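Local coordinates for ABC transporter periplasmic peptide-binding protein (Pseudoalteromonas, PDB 4QFL) that binds dipeptides in the periplasm, here Ala-Phe, and probably delivers them to an ABC transporter for uptake, at residues C34-P39 and V381-N386. Sequence-based numbering, arbitrary orientation.
Sequences CAEANP and VSRIYN. With PHE (phenylalanine), chain D.
Glu36, in the loop that leaves strand 30-35, has its CA 6.8 Å from that of Val381, whose segment runs on into a type I beta turn from Arg383 to Asn386. Across this gap Arg383 NH1 donates to Glu36 OE2 at 2.7 Å in a buried salt bridge. It comes from above the carboxylate plane, which lies 34° from that of the guanidinium. Glu36 reaches it because its chi1 of 78° sets CG between the backbone N and carbonyl carbon, and the chain then bends at chi2; an acid suits this place, giving the buried arginine a charge partner that orients it. Ser51 OG and a water that also accepts from Arg383 NH2 give OE2 further partners, while NH1 spends a second bond on Ser382 O (3.1 Å). Held on that side, the guanidinium turns NE to O of the ligand phenylalanine at 3.0 Å. Its NH2 donates to OXT of the same carboxylate. Such an arginine suits a family 5 solute-binding protein that takes dipeptides of varied sequence, since an unmodified dipeptide ends in a carboxylate whatever its side chains. Tyr385, whose hydroxyl supplies another donor, bonds through OH to the same ligand O at 2.6 Å, and Arg383 CB lies over one face of its ring, toward the rim. With a leucine in place of Arg383, the ligand carboxylate would probably lose its countercharge and Glu36 its cationic mate. The small apolar Val381 sets its CG1 methyl 3.6 Å from Glu36 O and also touches Trp414 of helix 414-422.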
loop_
_atom_site.group_PDB
_atom_site.type_symbol
_atom_site.label_atom_id
_atom_site.label_comp_id
_atom_site.label_asym_id
_atom_site.label_seq_id
_atom_site.Cartn_x
_atom_site.Cartn_y
_atom_site.Cartn_z
ATOM N N CYS A 34 -8.832 -8.578 -14.286
ATOM C CA CYS A 34 -8.842 -7.214 -14.829
ATOM C C CYS A 34 -8.213 -6.260 -13.840
ATOM O O CYS A 34 -8.821 -5.940 -12.816
ATOM C CB CYS A 34 -10.264 -6.730 -15.117
ATOM S SG CYS A 34 -10.768 -6.813 -16.865
ATOM N N ALA A 35 -7.009 -5.799 -14.172
ATOM C CA ALA A 35 -6.195 -4.954 -13.296
ATOM C C ALA A 35 -6.305 -3.469 -13.633
ATOM O O ALA A 35 -6.389 -3.087 -14.800
ATOM C CB ALA A 35 -4.753 -5.393 -13.369
ATOM N N GLU A 36 -6.284 -2.629 -12.606
ATOM C CA GLU A 36 -6.502 -1.198 -12.795
ATOM C C GLU A 36 -5.259 -0.409 -13.248
ATOM O O GLU A 36 -5.360 0.766 -13.596
ATOM C CB GLU A 36 -7.119 -0.576 -11.530
ATOM C CG GLU A 36 -6.143 -0.319 -10.367
ATOM C CD GLU A 36 -5.965 -1.511 -9.452
ATOM O OE1 GLU A 36 -6.363 -2.641 -9.820
ATOM O OE2 GLU A 36 -5.429 -1.316 -8.341
ATOM N N ALA A 37 -4.084 -1.036 -13.245
ATOM C CA ALA A 37 -2.884 -0.324 -13.671
ATOM C C ALA A 37 -1.744 -1.253 -14.039
ATOM O O ALA A 37 -1.717 -2.412 -13.657
ATOM C CB ALA A 37 -2.428 0.659 -12.611
ATOM N N ASN A 38 -0.813 -0.706 -14.798
ATOM C CA ASN A 38 0.406 -1.381 -15.185
ATOM C C ASN A 38 1.297 -1.575 -13.945
ATOM O O ASN A 38 1.382 -0.681 -13.100
ATOM C CB ASN A 38 1.061 -0.477 -16.236
ATOM C CG ASN A 38 2.245 -1.103 -16.914
ATOM O OD1 ASN A 38 3.344 -0.563 -16.848
ATOM N ND2 ASN A 38 2.032 -2.223 -17.594
ATOM N N PRO A 39 1.948 -2.746 -13.804
ATOM C CA PRO A 39 2.879 -2.887 -12.674
ATOM C C PRO A 39 4.164 -2.127 -12.958
ATOM O O PRO A 39 4.633 -2.147 -14.094
ATOM C CB PRO A 39 3.171 -4.390 -12.646
ATOM C CG PRO A 39 3.046 -4.806 -14.083
ATOM C CD PRO A 39 1.950 -3.942 -14.668
ATOM N N VAL A 381 -7.970 6.256 -10.844
ATOM C CA VAL A 381 -8.521 4.916 -10.678
ATOM C C VAL A 381 -9.170 4.772 -9.304
ATOM O O VAL A 381 -8.834 5.493 -8.363
ATOM C CB VAL A 381 -7.424 3.859 -10.801
ATOM C CG1 VAL A 381 -6.988 3.704 -12.245
ATOM C CG2 VAL A 381 -6.248 4.240 -9.926
ATOM N N SER A 382 -10.090 3.819 -9.191
ATOM C CA SER A 382 -10.757 3.512 -7.926
ATOM C C SER A 382 -9.808 2.827 -6.932
ATOM O O SER A 382 -9.059 1.925 -7.312
ATOM C CB SER A 382 -11.961 2.601 -8.194
ATOM O OG SER A 382 -12.576 2.210 -6.982
ATOM N N ARG A 383 -9.828 3.268 -5.672
ATOM C CA ARG A 383 -9.057 2.623 -4.604
ATOM C C ARG A 383 -10.022 2.295 -3.483
ATOM O O ARG A 383 -11.116 2.859 -3.413
ATOM C CB ARG A 383 -7.962 3.546 -4.045
ATOM C CG ARG A 383 -7.251 4.420 -5.062
ATOM C CD ARG A 383 -6.531 3.598 -6.107
ATOM N NE ARG A 383 -5.588 2.647 -5.533
ATOM C CZ ARG A 383 -5.446 1.385 -5.946
ATOM N NH1 ARG A 383 -6.203 0.898 -6.925
ATOM N NH2 ARG A 383 -4.553 0.597 -5.365
ATOM N N ILE A 384 -9.621 1.397 -2.596
ATOM C CA ILE A 384 -10.470 1.043 -1.472
ATOM C C ILE A 384 -10.894 2.285 -0.706
ATOM O O ILE A 384 -12.056 2.427 -0.334
ATOM C CB ILE A 384 -9.743 0.115 -0.507
ATOM C CG1 ILE A 384 -9.340 -1.170 -1.222
ATOM C CG2 ILE A 384 -10.629 -0.201 0.695
ATOM C CD1 ILE A 384 -8.419 -2.034 -0.401
ATOM N N TYR A 385 -9.948 3.179 -0.460
ATOM C CA TYR A 385 -10.221 4.342 0.372
ATOM C C TYR A 385 -10.913 5.482 -0.373
ATOM O O TYR A 385 -11.328 6.456 0.236
ATOM C CB TYR A 385 -8.935 4.830 1.029
ATOM C CG TYR A 385 -7.775 4.964 0.075
ATOM C CD1 TYR A 385 -7.589 6.126 -0.657
ATOM C CD2 TYR A 385 -6.869 3.930 -0.095
ATOM C CE1 TYR A 385 -6.529 6.258 -1.528
ATOM C CE2 TYR A 385 -5.808 4.052 -0.970
ATOM C CZ TYR A 385 -5.640 5.221 -1.680
ATOM O OH TYR A 385 -4.586 5.356 -2.548
ATOM N N ASN A 386 -11.038 5.355 -1.687
ATOM C CA ASN A 386 -11.683 6.390 -2.487
ATOM C C ASN A 386 -12.097 5.891 -3.867
ATOM O O ASN A 386 -11.289 5.850 -4.787
ATOM C CB ASN A 386 -10.792 7.628 -2.611
ATOM C CG ASN A 386 -11.524 8.806 -3.219
ATOM O OD1 ASN A 386 -12.540 8.640 -3.885
ATOM N ND2 ASN A 386 -11.011 10.001 -2.986
HETATM N N PHE D . -0.625 2.432 -1.639
HETATM C CA PHE D . -1.519 3.360 -2.323
HETATM C C PHE D . -2.553 2.590 -3.111
HETATM O O PHE D . -3.695 3.020 -3.233
HETATM C CB PHE D . -0.732 4.238 -3.289
HETATM C CG PHE D . 0.127 5.254 -2.622
HETATM C CD1 PHE D . -0.381 6.060 -1.616
HETATM C CD2 PHE D . 1.441 5.412 -3.001
HETATM C CE1 PHE D . 0.399 7.004 -1.008
HETATM C CE2 PHE D . 2.230 6.356 -2.399
HETATM C CZ PHE D . 1.714 7.153 -1.397
HETATM O OXT PHE D . -2.260 1.522 -3.651
HETATM O O HOH W 1 -4.760 -2.144 -5.602
#